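Side-chain contacts in alpha-galactosidase (PDB 3A5V), which hydrolyses alpha-linked terminal galactose from oligosaccharides and related glycosides, as a tetrameric family 27 glycoside hydrolase: residues I50-C53 with W54-N57; R74-K77 with P78-D82; N219-N222 with K223-V227; Y258-W261 with A262-S266. One frame throughout, in Å; residues are numbered along the deposited sequence.

Contact 1 of 4, residues I50-C53 with W54-N57; sequences IDDC and WQKN. With MAN (alpha-D-mannopyranose), chain B; MAN (alpha-D-mannopyranose), chain C.
Asp51, Asp52, Trp54 and Gln55 meet in the loop that follows strand 47-49 of the beta/alpha barrel, beside a pocket occupied by a Tris molecule that both aspartates bind; its place in the barrel is consistent with the galactose site of family 27 enzymes. Trp54 offers an edge to the backbone: CD1 lies 3.1 Å from Asp51 O, which sits in the plane of the ring. Its CG is wedged between backbone N and carbonyl carbon (chi1 60°), while CB packs on Ile50 CG2 at 3.9 Å. Gln55 CG rides over the centre of one indole face, 3.6 Å above the plane. Beyond CG the glutamine chain bends (chi2 86°), returning OE1 to Cys53 N at 3.1 Å in a weak hydrogen bond. Cys53 N also bonds weakly to Asp52 OD1 at 3.0 Å, so its hydrogen is divided between two oxygens. The Asp52 carboxylate stands 78° from the Gln55 amide plane; Gly102 N binds OD2, and Thr100 OG1 is hydrogen-bonded to OD1. Farther along, Asn57 ND2 gives a 2.8 Å hydrogen bond to O2 of the chain B mannose. Around this loop, Lys127 pairs with Asp51, helix 16-19 brings Trp16 against both aspartates, and strand 89-95 receives Trp54 NE1 at Tyr93 O.

Contact 2 of 4, residues R74-K77 with P78-D82; sequences RGIK and PLVDD
Arg74 and Asp82 close a salt bridge over the first turns of helix 76-85, the helix of the beta-alpha-beta unit that links barrel strands 47-49 and 89-95. Arg74 NH2 donates to Asp82 OD2 at 2.7 Å in a fairly straight bond. The oxygen is approached on its syn side but 32° out of the carboxylate plane; the guanidinium and carboxylate planes are 21° apart. A water gathers the neighbouring polar atoms: it accepts from Arg74 NH1 and donates to Pro78 O and Asp82 OD1, so both carboxylate oxygens are engaged. Arg74 NE turns to Glu25 instead, giving the guanidinium a second anionic partner on helix 25-38. An alanine in place of Asp82 would probably leave Arg74 NH2 without this mate and the bridging water without one of its acceptors, with Glu25 still at NE but the NH2 end freer to turn. Beneath the flat group, Pro78 CB covers one face 3.5 Å above the plane, offset toward the rim; the bend in the arginine chain at chi3 (-67°) brings the guanidinium back over the proline. Lys77 NZ has its main partner at Lys120 O; a second water donates to Asp81 OD1 and is reached by Lys77 NZ through a weak bond. Helical bonds from Val80 N to Ile76 O and from Asp81 N to Lys77 O, both 2.9 Å, hold the turns together. On the buried side, Ile76 CG2 meets Val80 CG2 at 3.6 Å.

Contact 3 of 4, residues N219-N222 with K223-V227; sequences NIIN and KAVAV
Asn219 and Lys223 join side chains one turn apart on helix 217-227 of the barrel domain. Lys223 NZ donates to Asn219 OD1 at 2.7 Å, arriving in the carbonyl plane on a lone pair, with a C=O...N angle of 126°. The lysine chain runs out fully extended beyond CG, and its CE also lies 3.3 Å from Asn219 OD1. Asn219 meets it with CG swung away from its backbone N (chi1 175°). Cys203 O completes the group, accepting from both Lys223 NZ and Asn219 ND2, while Cys201 packs against both side chains; Cys201 is disulfide-bonded to Cys215 and Cys203 to Cys208. Behind the pair, the helix is held by Ala224 N to Ile220 O at 2.9 Å and Val225 N to Ile221 O at 3.2 Å. Ile221 and Val225 turn to Phe314 of strand 311-318, and Val225 also packs on Pro199 of a second subunit. Two neutral carbonyl oxygens thus grip a buried ammonium group, whose charge is likely to draw electrons toward Asn219 OD1 and make ND2 a better donor to Cys203 O.

Contact 4 of 4, residues Y258-W261 with A262-S266; sequences YTIW and AALKS
Ile260 and Leu264 lie side by side and point the same way where helix 251-263 ends in a Schellman motif. Ile260 CG2 touches Leu264 CD2 at 4.0 Å; chi1 of -61° puts CG1 beside the backbone N and leaves CG2 anti to it, facing the leucine. With an alanine at Leu264, Ile260 CG2 would probably lose its neighbour and a gap would be likely to open against helix 217-227. On another side, Tyr258 CE1 approaches Ala262 CB obliquely at 4.3 Å, and the phenol reaches on to Tyr45 OH. Trp261 passes Ser266 OG at a slant, CD1 3.9 Å from the oxygen; the indole NE1 is bound by Asp240 O, and the serine hydroxyl by Leu239 N. These two fixings hold the tryptophan and serine beside the helix end. The turn itself is made by the backbone. Leu264 N still bonds to Ile260 O at 2.9 Å, but Lys265 takes a positive phi (58°), and its NZ is bound by Val293 O and Ser300 O. The motif is closed by Lys265 N on Ala262 O at 3.1 Å and by Ser266 N on Trp261 O at 3.0 Å.

Overall arrangement
All four contacts are local and belong to the catalytic barrel. Contacts 1 and 2 share one strand-to-helix connection and touch where Ile50 CD1 packs on Leu79 CD2 (4.1 Å); contact 1 is buried beside the pocket and combines aspartates, amide and indole, whereas contact 2 is partly exposed and relies on charge and water. Contacts 3 and 4 are buried on two packed helices: Ala224 CB meets Leu264 CD2 at 3.7 Å, and Ile220 and Ile221 face Trp261. Contact 3 adds a buried lysine ammonium and reaches a second subunit, while contact 4 is mostly apolar and ends its helix. Contacts 2 and 3 lie on opposite sides of the chain's centre.

Contact 1 of 4, residues I50-C53 with W54-N57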
loop_
_atom_site.group_PDB
_atom_site.type_symbol
_atom_site.label_atom_id
_atom_site.label_comp_id
_atom_site.label_asym_id
_atom_site.label_seq_id
_atom_site.Cartn_x
_atom_site.Cartn_y
_atom_site.Cartn_z
ATOM N N ILE A 50 26.321 0.269 -24.336
ATOM C CA ILE A 50 25.867 -0.912 -25.053
ATOM C C ILE A 50 24.724 -1.507 -24.229
ATOM O O ILE A 50 24.937 -1.907 -23.072
ATOM C CB ILE A 50 27.032 -1.954 -25.207
ATOM C CG1 ILE A 50 28.214 -1.336 -25.992
ATOM C CG2 ILE A 50 26.525 -3.280 -25.813
ATOM C CD1 ILE A 50 29.502 -2.230 -25.998
ATOM N N ASP A 51 23.519 -1.539 -24.802
ATOM C CA ASP A 51 22.342 -1.997 -24.049
ATOM C C ASP A 51 22.199 -3.535 -24.134
ATOM O O ASP A 51 23.195 -4.233 -24.330
ATOM C CB ASP A 51 21.069 -1.261 -24.516
ATOM C CG ASP A 51 20.001 -1.214 -23.433
ATOM O OD1 ASP A 51 20.176 -0.437 -22.466
ATOM O OD2 ASP A 51 19.000 -1.973 -23.547
ATOM N N ASP A 52 20.976 -4.061 -24.004
ATOM C CA ASP A 52 20.732 -5.507 -23.947
ATOM C C ASP A 52 21.109 -6.181 -25.287
ATOM O O ASP A 52 21.182 -5.514 -26.325
ATOM C CB ASP A 52 19.233 -5.733 -23.673
ATOM C CG ASP A 52 18.911 -7.071 -22.965
ATOM O OD1 ASP A 52 19.825 -7.906 -22.720
ATOM O OD2 ASP A 52 17.700 -7.261 -22.644
ATOM N N CYS A 53 21.307 -7.503 -25.251
ATOM C CA CYS A 53 21.471 -8.375 -26.448
ATOM C C CYS A 53 22.919 -8.429 -26.978
ATOM O O CYS A 53 23.145 -8.859 -28.112
ATOM C CB CYS A 53 20.446 -8.020 -27.543
ATOM S SG CYS A 53 19.890 -9.424 -28.549
ATOM N N TRP A 54 23.886 -8.036 -26.142
ATOM C CA TRP A 54 25.316 -8.214 -26.448
ATOM C C TRP A 54 25.817 -9.608 -26.046
ATOM O O TRP A 54 26.864 -10.039 -26.515
ATOM C CB TRP A 54 26.182 -7.145 -25.752
ATOM C CG TRP A 54 26.086 -7.132 -24.232
ATOM C CD1 TRP A 54 25.266 -6.325 -23.469
ATOM C CD2 TRP A 54 26.827 -7.936 -23.299
ATOM N NE1 TRP A 54 25.441 -6.590 -22.142
ATOM C CE2 TRP A 54 26.396 -7.566 -21.998
ATOM C CE3 TRP A 54 27.816 -8.931 -23.432
ATOM C CZ2 TRP A 54 26.919 -8.157 -20.832
ATOM C CZ3 TRP A 54 28.322 -9.530 -22.283
ATOM C CH2 TRP A 54 27.869 -9.148 -20.995
ATOM N N GLN A 55 25.053 -10.289 -25.188
ATOM C CA GLN A 55 25.506 -11.476 -24.462
ATOM C C GLN A 55 25.640 -12.720 -25.340
ATOM O O GLN A 55 24.834 -12.951 -26.232
ATOM C CB GLN A 55 24.558 -11.806 -23.291
ATOM C CG GLN A 55 24.451 -10.725 -22.202
ATOM C CD GLN A 55 23.405 -9.652 -22.519
ATOM O OE1 GLN A 55 22.952 -9.528 -23.652
ATOM N NE2 GLN A 55 23.007 -8.891 -21.503
ATOM N N LYS A 56 26.672 -13.510 -25.054
ATOM C CA LYS A 56 26.773 -14.876 -25.551
ATOM C C LYS A 56 25.660 -15.713 -24.903
ATOM O O LYS A 56 25.140 -15.361 -23.824
ATOM C CB LYS A 56 28.162 -15.439 -25.201
ATOM C CG LYS A 56 28.566 -16.697 -25.970
ATOM C CD LYS A 56 30.053 -16.988 -25.770
ATOM C CE LYS A 56 30.407 -18.397 -26.252
ATOM N NZ LYS A 56 31.878 -18.579 -26.195
ATOM N N ASN A 57 25.277 -16.807 -25.561
ATOM C CA ASN A 57 24.130 -17.615 -25.119
ATOM C C ASN A 57 24.325 -18.352 -23.789
ATOM O O ASN A 57 23.347 -18.686 -23.123
ATOM C CB ASN A 57 23.712 -18.612 -26.209
ATOM C CG ASN A 57 24.732 -19.723 -26.386
ATOM O OD1 ASN A 57 25.921 -19.455 -26.576
ATOM N ND2 ASN A 57 24.280 -20.979 -26.300
HETATM C C1 MAN B . 20.854 -23.267 -25.447
HETATM C C2 MAN B . 20.657 -21.775 -25.115
HETATM C C3 MAN B . 19.888 -21.034 -26.224
HETATM C C4 MAN B . 20.454 -21.356 -27.608
HETATM C C5 MAN B . 20.648 -22.866 -27.801
HETATM C C6 MAN B . 21.287 -23.197 -29.152
HETATM O O2 MAN B . 21.903 -21.152 -24.878
HETATM O O3 MAN B . 19.918 -19.627 -26.058
HETATM O O4 MAN B . 19.570 -20.844 -28.580
HETATM O O5 MAN B . 21.420 -23.427 -26.740
HETATM O O6 MAN B . 22.628 -22.752 -29.179
HETATM C C1 MAN C . 18.720 -19.130 -25.415
HETATM C C2 MAN C . 18.161 -17.933 -26.191
HETATM C C3 MAN C . 19.096 -16.723 -26.103
HETATM C C4 MAN C . 19.601 -16.458 -24.684
HETATM C C5 MAN C . 19.981 -17.752 -23.951
HETATM C C6 MAN C . 20.314 -17.522 -22.480
HETATM O O2 MAN C . 16.882 -17.570 -25.703
HETATM O O3 MAN C . 18.431 -15.573 -26.586
HETATM O O4 MAN C . 20.730 -15.620 -24.788
HETATM O O5 MAN C . 18.957 -18.741 -24.071
HETATM O O6 MAN C . 19.168 -17.103 -21.770
#

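Contact 2 of 4, residues R74-K77 with P78-D82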
loop_
_atom_site.group_PDB
_atom_site.type_symbol
_atom_site.label_atom_id
_atom_site.label_comp_id
_atom_site.label_asym_id
_atom_site.label_seq_id
_atom_site.Cartn_x
_atom_site.Cartn_y
_atom_site.Cartn_z
ATOM N N ARG A 74 35.854 -9.637 -32.093
ATOM C CA ARG A 74 37.103 -9.442 -31.325
ATOM C C ARG A 74 36.910 -9.468 -29.800
ATOM O O ARG A 74 37.865 -9.273 -29.056
ATOM C CB ARG A 74 37.795 -8.125 -31.692
ATOM C CG ARG A 74 38.063 -7.904 -33.172
ATOM C CD ARG A 74 38.679 -6.532 -33.388
ATOM N NE ARG A 74 37.757 -5.439 -33.077
ATOM C CZ ARG A 74 38.146 -4.210 -32.737
ATOM N NH1 ARG A 74 39.442 -3.908 -32.669
ATOM N NH2 ARG A 74 37.245 -3.282 -32.456
ATOM N N GLY A 75 35.689 -9.725 -29.338
ATOM C CA GLY A 75 35.369 -9.532 -27.923
ATOM C C GLY A 75 35.085 -8.058 -27.644
ATOM O O GLY A 75 35.293 -7.189 -28.506
ATOM N N ILE A 76 34.620 -7.764 -26.431
ATOM C CA ILE A 76 34.283 -6.382 -26.056
ATOM C C ILE A 76 35.519 -5.489 -25.853
ATOM O O ILE A 76 35.506 -4.313 -26.235
ATOM C CB ILE A 76 33.384 -6.339 -24.773
ATOM C CG1 ILE A 76 32.020 -6.987 -25.036
ATOM C CG2 ILE A 76 33.214 -4.907 -24.238
ATOM C CD1 ILE A 76 31.142 -6.270 -26.065
ATOM N N LYS A 77 36.576 -6.031 -25.249
ATOM C CA LYS A 77 37.712 -5.171 -24.873
ATOM C C LYS A 77 38.280 -4.320 -26.033
ATOM O O LYS A 77 38.485 -3.115 -25.857
ATOM C CB LYS A 77 38.830 -5.931 -24.129
ATOM C CG LYS A 77 39.867 -4.982 -23.548
ATOM C CD LYS A 77 41.093 -5.699 -23.048
ATOM C CE LYS A 77 42.150 -4.699 -22.579
ATOM N NZ LYS A 77 41.788 -4.088 -21.254
ATOM N N PRO A 78 38.550 -4.933 -27.205
ATOM C CA PRO A 78 39.098 -4.123 -28.300
ATOM C C PRO A 78 38.143 -3.041 -28.812
ATOM O O PRO A 78 38.600 -2.001 -29.278
ATOM C CB PRO A 78 39.371 -5.162 -29.400
ATOM C CG PRO A 78 39.580 -6.454 -28.649
ATOM C CD PRO A 78 38.490 -6.357 -27.584
ATOM N N LEU A 79 36.833 -3.300 -28.753
ATOM C CA LEU A 79 35.836 -2.273 -29.044
ATOM C C LEU A 79 35.895 -1.120 -28.023
ATOM O O LEU A 79 35.829 0.053 -28.399
ATOM C CB LEU A 79 34.409 -2.885 -29.114
ATOM C CG LEU A 79 33.246 -1.899 -29.289
ATOM C CD1 LEU A 79 33.410 -1.015 -30.559
ATOM C CD2 LEU A 79 31.897 -2.650 -29.320
ATOM N N VAL A 80 36.002 -1.455 -26.740
ATOM C CA VAL A 80 36.133 -0.424 -25.693
ATOM C C VAL A 80 37.410 0.411 -25.919
ATOM O O VAL A 80 37.397 1.633 -25.761
ATOM C CB VAL A 80 36.108 -1.036 -24.280
ATOM C CG1 VAL A 80 36.526 -0.023 -23.235
ATOM C CG2 VAL A 80 34.710 -1.611 -23.972
ATOM N N ASP A 81 38.499 -0.248 -26.318
ATOM C CA ASP A 81 39.745 0.472 -26.664
ATOM C C ASP A 81 39.533 1.490 -27.788
ATOM O O ASP A 81 40.053 2.610 -27.724
ATOM C CB ASP A 81 40.853 -0.516 -27.078
ATOM C CG ASP A 81 41.390 -1.347 -25.913
ATOM O OD1 ASP A 81 41.249 -0.982 -24.715
ATOM O OD2 ASP A 81 41.991 -2.386 -26.221
ATOM N N ASP A 82 38.774 1.102 -28.813
ATOM C CA ASP A 82 38.421 2.003 -29.928
ATOM C C ASP A 82 37.571 3.195 -29.471
ATOM O O ASP A 82 37.770 4.326 -29.922
ATOM C CB ASP A 82 37.667 1.241 -31.028
ATOM C CG ASP A 82 38.567 0.296 -31.820
ATOM O OD1 ASP A 82 39.795 0.495 -31.807
ATOM O OD2 ASP A 82 38.045 -0.653 -32.443
HETATM O O HOH W 1 41.015 -1.983 -30.837
HETATM O O HOH W 2 39.814 -1.552 -22.520
#

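Contact 3 of 4, residues N219-N222 with K223-V227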
loop_
_atom_site.group_PDB
_atom_site.type_symbol
_atom_site.label_atom_id
_atom_site.label_comp_id
_atom_site.label_asym_id
_atom_site.label_seq_id
_atom_site.Cartn_x
_atom_site.Cartn_y
_atom_site.Cartn_z
ATOM N N ASN A 219 3.371 11.693 -18.021
ATOM C CA ASN A 219 3.293 10.704 -16.933
ATOM C C ASN A 219 4.573 10.732 -16.087
ATOM O O ASN A 219 4.528 10.796 -14.849
ATOM C CB ASN A 219 3.021 9.288 -17.508
ATOM C CG ASN A 219 3.053 8.196 -16.440
ATOM O OD1 ASN A 219 4.136 7.765 -15.999
ATOM N ND2 ASN A 219 1.867 7.725 -16.026
ATOM N N ILE A 220 5.723 10.683 -16.761
ATOM C CA ILE A 220 6.996 10.696 -16.056
ATOM C C ILE A 220 7.236 12.014 -15.313
ATOM O O ILE A 220 7.693 11.989 -14.173
ATOM C CB ILE A 220 8.178 10.334 -17.004
ATOM C CG1 ILE A 220 8.094 8.843 -17.345
ATOM C CG2 ILE A 220 9.550 10.652 -16.358
ATOM C CD1 ILE A 220 8.906 8.478 -18.574
ATOM N N ILE A 221 6.906 13.150 -15.937
ATOM C CA ILE A 221 7.077 14.444 -15.255
ATOM C C ILE A 221 6.303 14.479 -13.918
ATOM O O ILE A 221 6.823 14.957 -12.911
ATOM C CB ILE A 221 6.659 15.654 -16.141
ATOM C CG1 ILE A 221 7.621 15.785 -17.338
ATOM C CG2 ILE A 221 6.634 16.962 -15.294
ATOM C CD1 ILE A 221 7.165 16.737 -18.409
ATOM N N ASN A 222 5.060 13.978 -13.918
ATOM C CA ASN A 222 4.241 14.028 -12.704
ATOM C C ASN A 222 4.797 13.147 -11.586
ATOM O O ASN A 222 4.594 13.423 -10.399
ATOM C CB ASN A 222 2.760 13.730 -13.030
ATOM C CG ASN A 222 2.115 14.836 -13.882
ATOM O OD1 ASN A 222 2.425 16.023 -13.723
ATOM N ND2 ASN A 222 1.222 14.446 -14.806
ATOM N N LYS A 223 5.541 12.111 -11.955
ATOM C CA LYS A 223 6.276 11.287 -10.967
ATOM C C LYS A 223 7.554 11.952 -10.476
ATOM O O LYS A 223 7.861 11.938 -9.279
ATOM C CB LYS A 223 6.614 9.900 -11.554
ATOM C CG LYS A 223 5.365 9.047 -11.804
ATOM C CD LYS A 223 5.642 7.862 -12.744
ATOM C CE LYS A 223 4.387 6.979 -12.820
ATOM N NZ LYS A 223 4.437 5.993 -13.968
ATOM N N ALA A 224 8.307 12.532 -11.406
ATOM C CA ALA A 224 9.600 13.128 -11.081
ATOM C C ALA A 224 9.515 14.274 -10.071
ATOM O O ALA A 224 10.440 14.457 -9.275
ATOM C CB ALA A 224 10.286 13.621 -12.357
ATOM N N VAL A 225 8.436 15.060 -10.136
ATOM C CA VAL A 225 8.352 16.282 -9.302
ATOM C C VAL A 225 8.303 15.955 -7.800
ATOM O O VAL A 225 8.689 16.802 -6.968
ATOM C CB VAL A 225 7.175 17.230 -9.701
ATOM C CG1 VAL A 225 7.337 17.727 -11.164
ATOM C CG2 VAL A 225 5.806 16.551 -9.467
ATOM N N ALA A 226 7.829 14.742 -7.459
ATOM C CA ALA A 226 7.802 14.284 -6.063
ATOM C C ALA A 226 9.184 13.937 -5.518
ATOM O O ALA A 226 9.419 14.066 -4.327
ATOM C CB ALA A 226 6.851 13.054 -5.883
ATOM N N VAL A 227 10.099 13.502 -6.383
ATOM C CA VAL A 227 11.373 12.930 -5.903
ATOM C C VAL A 227 12.611 13.806 -6.149
ATOM O O VAL A 227 13.705 13.490 -5.652
ATOM C CB VAL A 227 11.583 11.462 -6.403
ATOM C CG1 VAL A 227 10.414 10.571 -5.928
ATOM C CG2 VAL A 227 11.700 11.381 -7.957
#

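Contact 4 of 4, residues Y258-W261 with A262-S266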
loop_
_atom_site.group_PDB
_atom_site.type_symbol
_atom_site.label_atom_id
_atom_site.label_comp_id
_atom_site.label_asym_id
_atom_site.label_seq_id
_atom_site.Cartn_x
_atom_site.Cartn_y
_atom_site.Cartn_z
ATOM N N TYR A 258 12.977 17.498 -23.455
ATOM C CA TYR A 258 14.390 17.796 -23.192
ATOM C C TYR A 258 14.569 18.819 -22.052
ATOM O O TYR A 258 15.427 18.655 -21.178
ATOM C CB TYR A 258 15.070 18.291 -24.484
ATOM C CG TYR A 258 16.579 18.347 -24.390
ATOM C CD1 TYR A 258 17.213 19.459 -23.831
ATOM C CD2 TYR A 258 17.367 17.283 -24.835
ATOM C CE1 TYR A 258 18.592 19.527 -23.708
ATOM C CE2 TYR A 258 18.775 17.342 -24.731
ATOM C CZ TYR A 258 19.371 18.476 -24.160
ATOM O OH TYR A 258 20.748 18.578 -24.052
ATOM N N THR A 259 13.779 19.885 -22.091
ATOM C CA THR A 259 13.855 20.961 -21.081
ATOM C C THR A 259 13.670 20.440 -19.653
ATOM O O THR A 259 14.442 20.786 -18.748
ATOM C CB THR A 259 12.773 22.039 -21.354
ATOM O OG1 THR A 259 12.993 22.634 -22.652
ATOM C CG2 THR A 259 12.769 23.126 -20.246
ATOM N N ILE A 260 12.623 19.642 -19.445
ATOM C CA ILE A 260 12.306 19.154 -18.113
ATOM C C ILE A 260 13.347 18.135 -17.642
ATOM O O ILE A 260 13.783 18.203 -16.507
ATOM C CB ILE A 260 10.842 18.594 -18.006
ATOM C CG1 ILE A 260 9.800 19.695 -18.326
ATOM C CG2 ILE A 260 10.567 17.992 -16.614
ATOM C CD1 ILE A 260 9.822 20.917 -17.359
ATOM N N TRP A 261 13.747 17.206 -18.514
ATOM C CA TRP A 261 14.841 16.272 -18.184
ATOM C C TRP A 261 16.111 17.063 -17.800
ATOM O O TRP A 261 16.777 16.758 -16.803
ATOM C CB TRP A 261 15.151 15.390 -19.396
ATOM C CG TRP A 261 14.363 14.063 -19.502
ATOM C CD1 TRP A 261 14.918 12.829 -19.700
ATOM C CD2 TRP A 261 12.931 13.850 -19.444
ATOM N NE1 TRP A 261 13.947 11.871 -19.768
ATOM C CE2 TRP A 261 12.716 12.458 -19.617
ATOM C CE3 TRP A 261 11.814 14.690 -19.251
ATOM C CZ2 TRP A 261 11.426 11.874 -19.599
ATOM C CZ3 TRP A 261 10.520 14.108 -19.233
ATOM C CH2 TRP A 261 10.345 12.708 -19.407
ATOM N N ALA A 262 16.441 18.082 -18.587
ATOM C CA ALA A 262 17.635 18.887 -18.291
ATOM C C ALA A 262 17.497 19.616 -16.936
ATOM O O ALA A 262 18.380 19.553 -16.086
ATOM C CB ALA A 262 17.892 19.901 -19.432
ATOM N N ALA A 263 16.382 20.308 -16.740
ATOM C CA ALA A 263 16.198 21.142 -15.527
ATOM C C ALA A 263 15.973 20.356 -14.233
ATOM O O ALA A 263 16.203 20.877 -13.144
ATOM C CB ALA A 263 15.034 22.167 -15.748
ATOM N N LEU A 264 15.504 19.116 -14.348
ATOM C CA LEU A 264 15.358 18.251 -13.190
ATOM C C LEU A 264 16.631 17.438 -12.898
ATOM O O LEU A 264 16.636 16.593 -11.998
ATOM C CB LEU A 264 14.096 17.348 -13.303
ATOM C CG LEU A 264 12.830 17.974 -12.664
ATOM C CD1 LEU A 264 12.533 19.412 -13.193
ATOM C CD2 LEU A 264 11.581 17.078 -12.892
ATOM N N LYS A 265 17.709 17.758 -13.622
ATOM C CA LYS A 265 19.021 17.123 -13.446
ATOM C C LYS A 265 18.939 15.605 -13.655
ATOM O O LYS A 265 19.570 14.830 -12.933
ATOM C CB LYS A 265 19.652 17.491 -12.086
ATOM C CG LYS A 265 20.629 18.712 -12.100
ATOM C CD LYS A 265 19.982 20.039 -12.491
ATOM C CE LYS A 265 20.913 21.207 -12.140
ATOM N NZ LYS A 265 20.339 22.538 -12.487
ATOM N N SER A 266 18.131 15.178 -14.626
ATOM C CA SER A 266 18.188 13.785 -15.094
ATOM C C SER A 266 19.506 13.582 -15.855
ATOM O O SER A 266 19.995 14.519 -16.527
ATOM C CB SER A 266 17.015 13.479 -16.036
ATOM O OG SER A 266 17.042 12.125 -16.502
#